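Local structure of capsular polysaccharide biosynthesis protein (Burkholderia pseudomallei, 4BQO) at residues 241-246 with 254-259; 5-10 with 34-39. The protein binds coenzyme A and probably takes part in making the bacterial capsular polysaccharide, by a reaction not yet established. The protein carries 1 engineered substitution. All coordinates share one frame; numbering follows the deposited sequence.

Contact 1: 241-246 with 254-259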
# COMPACT_ATOMS: atom_id res chain seq x y z
N LEU A 241 -9.24 -9.22 8.30
CA LEU A 241 -9.99 -9.86 7.16
C LEU A 241 -11.35 -10.35 7.63
O LEU A 241 -11.54 -10.82 8.78
CB LEU A 241 -9.21 -11.07 6.67
CG LEU A 241 -7.98 -10.82 5.79
CD1 LEU A 241 -6.77 -10.39 6.63
CD2 LEU A 241 -7.70 -12.07 4.99
N TYR A 242 -12.33 -10.24 6.72
CA TYR A 242 -13.70 -10.60 7.07
C TYR A 242 -13.83 -12.11 7.32
O TYR A 242 -13.05 -12.91 6.73
CB TYR A 242 -14.67 -10.22 5.95
CG TYR A 242 -15.23 -8.82 6.08
CD1 TYR A 242 -14.39 -7.71 6.26
CD2 TYR A 242 -16.60 -8.62 6.10
CE1 TYR A 242 -14.91 -6.41 6.42
CE2 TYR A 242 -17.14 -7.33 6.23
CZ TYR A 242 -16.28 -6.25 6.39
OH TYR A 242 -16.83 -4.98 6.49
N PRO A 243 -14.84 -12.49 8.08
CA PRO A 243 -15.09 -13.93 8.32
C PRO A 243 -15.32 -14.63 6.99
O PRO A 243 -15.76 -14.02 6.02
CB PRO A 243 -16.40 -13.93 9.15
CG PRO A 243 -16.46 -12.60 9.79
CD PRO A 243 -15.81 -11.64 8.80
N ILE A 244 -15.04 -15.94 6.96
CA ILE A 244 -15.14 -16.80 5.78
C ILE A 244 -14.08 -16.51 4.73
O ILE A 244 -13.30 -17.40 4.37
CB ILE A 244 -16.58 -16.89 5.18
CG1 ILE A 244 -17.56 -17.35 6.27
CG2 ILE A 244 -16.60 -17.80 3.95
CD1 ILE A 244 -18.96 -17.63 5.79
N TYR A 245 -14.01 -15.26 4.23
CA TYR A 245 -12.94 -14.88 3.35
C TYR A 245 -11.58 -15.14 3.98
O TYR A 245 -10.63 -15.62 3.30
CB TYR A 245 -13.08 -13.37 3.09
CG TYR A 245 -12.24 -12.86 1.95
CD1 TYR A 245 -12.51 -13.17 0.63
CD2 TYR A 245 -11.16 -12.01 2.20
CE1 TYR A 245 -11.72 -12.70 -0.41
CE2 TYR A 245 -10.37 -11.53 1.18
CZ TYR A 245 -10.65 -11.86 -0.15
OH TYR A 245 -9.90 -11.40 -1.21
N ARG A 246 -11.45 -14.84 5.26
CA ARG A 246 -10.15 -15.03 5.95
C ARG A 246 -9.69 -16.49 5.92
O ARG A 246 -8.50 -16.75 6.01
CB ARG A 246 -10.20 -14.55 7.39
CG ARG A 246 -11.25 -15.28 8.24
CD ARG A 246 -11.36 -14.66 9.64
NE ARG A 246 -10.06 -14.60 10.29
CZ ARG A 246 -9.88 -14.63 11.60
NH1 ARG A 246 -10.92 -14.64 12.41
NH2 ARG A 246 -8.65 -14.62 12.07
N LEU A 254 -8.88 -19.03 14.72
CA LEU A 254 -10.20 -19.66 14.89
C LEU A 254 -11.24 -18.81 15.63
O LEU A 254 -12.24 -19.33 16.17
CB LEU A 254 -10.09 -21.10 15.43
CG LEU A 254 -10.18 -22.19 14.34
CD1 LEU A 254 -8.90 -22.31 13.52
CD2 LEU A 254 -10.57 -23.54 14.93
N ASN A 255 -11.04 -17.49 15.59
CA ASN A 255 -12.02 -16.53 16.13
C ASN A 255 -12.91 -16.03 15.00
O ASN A 255 -12.75 -16.43 13.85
CB ASN A 255 -11.35 -15.37 16.88
CG ASN A 255 -10.41 -14.57 15.99
OD1 ASN A 255 -10.01 -13.46 16.33
ND2 ASN A 255 -10.05 -15.14 14.87
N ARG A 256 -13.88 -15.18 15.31
CA ARG A 256 -14.81 -14.73 14.27
C ARG A 256 -14.11 -13.78 13.30
O ARG A 256 -14.13 -13.97 12.10
CB ARG A 256 -16.02 -14.04 14.90
CG ARG A 256 -17.06 -13.67 13.83
CD ARG A 256 -18.27 -12.93 14.37
NE ARG A 256 -19.34 -12.82 13.35
CZ ARG A 256 -20.37 -11.98 13.43
NH1 ARG A 256 -20.48 -11.12 14.45
NH2 ARG A 256 -21.30 -11.97 12.49
N MET A 257 -13.47 -12.77 13.88
CA MET A 257 -12.76 -11.76 13.10
C MET A 257 -11.75 -11.18 14.04
O MET A 257 -12.07 -10.87 15.19
CB MET A 257 -13.79 -10.70 12.70
CG MET A 257 -13.27 -9.60 11.85
SD MET A 257 -14.63 -8.76 11.00
CE MET A 257 -13.47 -7.81 10.00
N ASN A 258 -10.53 -10.96 13.55
CA ASN A 258 -9.49 -10.41 14.41
C ASN A 258 -9.78 -8.94 14.77
O ASN A 258 -10.50 -8.19 14.07
CB ASN A 258 -8.15 -10.39 13.64
CG ASN A 258 -7.40 -11.73 13.64
OD1 ASN A 258 -7.86 -12.69 14.21
ND2 ASN A 258 -6.25 -11.77 12.97
N GLU A 259 -9.26 -8.55 15.91
CA GLU A 259 -9.22 -7.14 16.30
C GLU A 259 -8.52 -6.34 15.22
O GLU A 259 -7.57 -6.83 14.57
CB GLU A 259 -8.45 -6.97 17.62
CG GLU A 259 -9.17 -7.53 18.84
CD GLU A 259 -8.47 -7.19 20.15
OE1 GLU A 259 -7.29 -7.57 20.29
OE2 GLU A 259 -9.10 -6.53 21.01
O HOH W 1 -9.98 -11.55 10.82
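Leu241 turns its backbone toward Met257 where two loop pieces pack against each other, neither of them regular helix or strand, in the long connection between helix 204-217 and strand 260-262. A water bridges the two loops: it donates to Leu241 O at 2.7 Å and accepts from Asn258 N. Tyr242 comes next, its ring lying alongside the extended Met257 chain. The sulfur SD sits 5.0 Å from the ring centroid, a Met-aromatic contact, and CE is 3.9 Å from Tyr242 CD1. The phenol itself is tied down beyond this pair, hydrogen-bonded to Asp122 and Tyr138. Pro243 follows, laying its ring against both Met257 and Arg256; its CD is 3.8 Å from Met257 SD, and its CG rests on the Arg256 carbonyl oxygen. The Arg256 guanidinium is engaged elsewhere, by a salt bridge to Glu143 and a hydrogen bond to Tyr269. Last, Arg246 reaches over to the 254-259 loop. Its CG stands between the backbone N and the carbonyl carbon (chi1 60°), and a bend at chi3 brings the guanidinium up beside the other loop, one face over the water. There Arg246 NH1 makes a weak hydrogen bond to Arg256 O, 3.3 Å long with an N-H...O angle of 152°.

Contact 2: 5-10 with 34-39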
# COMPACT_ATOMS: atom_id res chain seq x y z
N ARG A 5 31.91 5.52 1.61
CA ARG A 5 30.69 4.85 1.16
C ARG A 5 30.07 5.64 0.02
O ARG A 5 30.20 6.85 -0.05
CB ARG A 5 29.69 4.70 2.32
CG ARG A 5 30.14 3.69 3.35
CD ARG A 5 29.15 3.44 4.48
NE ARG A 5 28.66 4.65 5.13
CZ ARG A 5 27.64 4.66 5.98
NH1 ARG A 5 27.00 3.52 6.25
NH2 ARG A 5 27.24 5.80 6.53
N LYS A 6 29.44 4.93 -0.91
CA LYS A 6 28.68 5.55 -1.97
C LYS A 6 27.39 6.12 -1.38
O LYS A 6 26.94 5.66 -0.33
CB LYS A 6 28.35 4.52 -3.04
CG LYS A 6 29.56 4.08 -3.85
CD LYS A 6 29.10 3.15 -4.96
CE LYS A 6 30.25 2.72 -5.86
NZ LYS A 6 29.77 1.78 -6.92
N LYS A 7 26.81 7.10 -2.07
CA LYS A 7 25.63 7.80 -1.59
C LYS A 7 24.38 7.38 -2.35
O LYS A 7 24.37 7.29 -3.58
CB LYS A 7 25.84 9.32 -1.67
CG LYS A 7 26.76 9.87 -0.59
CD LYS A 7 26.75 11.40 -0.56
CE LYS A 7 27.64 11.94 0.54
NZ LYS A 7 29.08 11.72 0.20
N TYR A 8 23.29 7.14 -1.61
CA TYR A 8 22.01 6.86 -2.25
C TYR A 8 20.91 7.57 -1.50
O TYR A 8 21.08 7.96 -0.35
CB TYR A 8 21.71 5.33 -2.30
CG TYR A 8 21.08 4.70 -1.07
CD1 TYR A 8 21.79 4.58 0.13
CD2 TYR A 8 19.78 4.21 -1.11
CE1 TYR A 8 21.22 4.00 1.26
CE2 TYR A 8 19.20 3.61 0.01
CZ TYR A 8 19.91 3.51 1.19
OH TYR A 8 19.34 2.94 2.31
N SER A 9 19.81 7.76 -2.22
CA SER A 9 18.56 8.27 -1.63
C SER A 9 17.43 7.35 -2.05
O SER A 9 17.51 6.71 -3.11
CB SER A 9 18.24 9.67 -2.13
OG SER A 9 19.17 10.63 -1.66
N VAL A 10 16.36 7.32 -1.25
CA VAL A 10 15.14 6.60 -1.70
C VAL A 10 13.99 7.60 -1.70
O VAL A 10 13.67 8.16 -0.63
CB VAL A 10 14.79 5.37 -0.82
CG1 VAL A 10 13.77 4.49 -1.52
CG2 VAL A 10 16.03 4.55 -0.46
N GLU A 34 25.79 4.99 2.07
CA GLU A 34 25.32 6.00 3.01
C GLU A 34 24.04 6.62 2.47
O GLU A 34 24.01 7.10 1.34
CB GLU A 34 26.38 7.11 3.20
CG GLU A 34 25.99 8.12 4.26
CD GLU A 34 27.02 9.22 4.41
OE1 GLU A 34 28.21 8.89 4.58
OE2 GLU A 34 26.63 10.41 4.34
N LEU A 35 22.98 6.60 3.29
CA LEU A 35 21.71 7.20 2.89
C LEU A 35 21.75 8.70 3.06
O LEU A 35 22.15 9.19 4.13
CB LEU A 35 20.58 6.64 3.76
CG LEU A 35 19.18 7.22 3.57
CD1 LEU A 35 18.61 6.91 2.19
CD2 LEU A 35 18.23 6.74 4.66
N VAL A 36 21.37 9.42 2.02
CA VAL A 36 21.07 10.84 2.14
C VAL A 36 19.55 10.88 2.04
O VAL A 36 18.98 10.61 0.99
CB VAL A 36 21.73 11.68 1.03
CG1 VAL A 36 21.56 13.17 1.32
CG2 VAL A 36 23.20 11.32 0.90
N GLU A 37 18.90 11.20 3.16
CA GLU A 37 17.42 11.12 3.23
C GLU A 37 16.71 12.13 2.36
O GLU A 37 17.05 13.32 2.35
CB GLU A 37 16.93 11.27 4.67
CG GLU A 37 17.40 10.16 5.60
CD GLU A 37 17.41 10.56 7.07
OE1 GLU A 37 16.35 10.98 7.59
OE2 GLU A 37 18.48 10.44 7.71
N MET A 38 15.69 11.67 1.64
CA MET A 38 14.77 12.57 0.92
C MET A 38 13.36 12.42 1.47
O MET A 38 12.89 11.29 1.70
CB MET A 38 14.75 12.28 -0.58
CG MET A 38 15.93 12.87 -1.32
SD MET A 38 15.96 12.61 -3.11
CE MET A 38 14.55 13.57 -3.66
N GLU A 39 12.66 13.54 1.64
CA GLU A 39 11.30 13.48 2.16
C GLU A 39 10.40 12.82 1.12
O GLU A 39 10.60 13.06 -0.08
CB GLU A 39 10.79 14.89 2.45
CG GLU A 39 11.48 15.57 3.63
CD GLU A 39 12.86 16.12 3.28
OE1 GLU A 39 13.15 16.36 2.09
OE2 GLU A 39 13.66 16.31 4.22
O HOH W 2 30.07 9.08 1.76
O HOH W 3 30.32 7.30 4.63
O HOH W 4 15.52 8.74 1.38
O HOH W 5 11.27 9.43 0.23
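Backbone hydrogen bonds set the frame between Tyr8 and its neighbours and the chain at Glu34 to Val36: two parallel strands, the edge strand 33-35 lying beside 6-11 in the four-stranded parallel sheet. Glu34 N donates to Lys6 O (2.7 Å), Tyr8 N to Glu34 O, and Val36 N to Tyr8 O (2.8 Å, 172° at the hydrogen). Beyond the last paired strand residue, the Ser9 hydroxyl carries the pattern on by donating to Val36 O at 2.7 Å. Where the chains part further, waters bridge Val10 N to Met38 N and Val10 O to Met38 O.

Apolar contacts fill both faces. With CG between the backbone N and the carbonyl carbon (chi1 84°), the Tyr8 ring comes alongside Leu35, whose CD1 lies over one ring face, offset toward the rim and 4.0 Å from the centroid, a CH-pi contact, while Leu35 CB touches Tyr8 CE1 at 3.7 Å. The phenol oxygen is held by Asn24 of helix 15-24. On the face carrying Lys7 and Glu34, the Lys7 chain lies against Val36, CD to CG2 3.8 Å. Met38 SD packs on Ser9 CB.

Charged groups meet at the Arg5 end of the pairing. The Arg5 guanidinium lies flat over Glu34 CA and CB, and its NH2 makes a long salt bridge to Glu34 OE1, 3.8 Å; a water links Arg5 NE to the same oxygen, and Arg5 NH1 is bonded to Ala30 O. Three near-straight main-chain bonds thus fix the parallel register, while a long ion pair supplemented by water holds the charged end.

In the fold
Contact 2 comes first along the chain and is complete well before contact 1 begins. Their centres are 41 Å apart, their nearest atoms about 27 Å, and they lie on opposite sides of the chain's centre without touching. Contact 2 belongs to the four-stranded parallel sheet, at its 33-35 edge, with helices 15-24 and 46-56 packed beside it; contact 1 joins parts of the loop leading into the small antiparallel hairpin 260-262 and 265-267, near helix 142-151. They share no strand or sheet. The Val10 side chain of contact 2 lies about 12 Å from the bound coenzyme A, whereas contact 1 is structural packing away from the coenzyme A-binding residues.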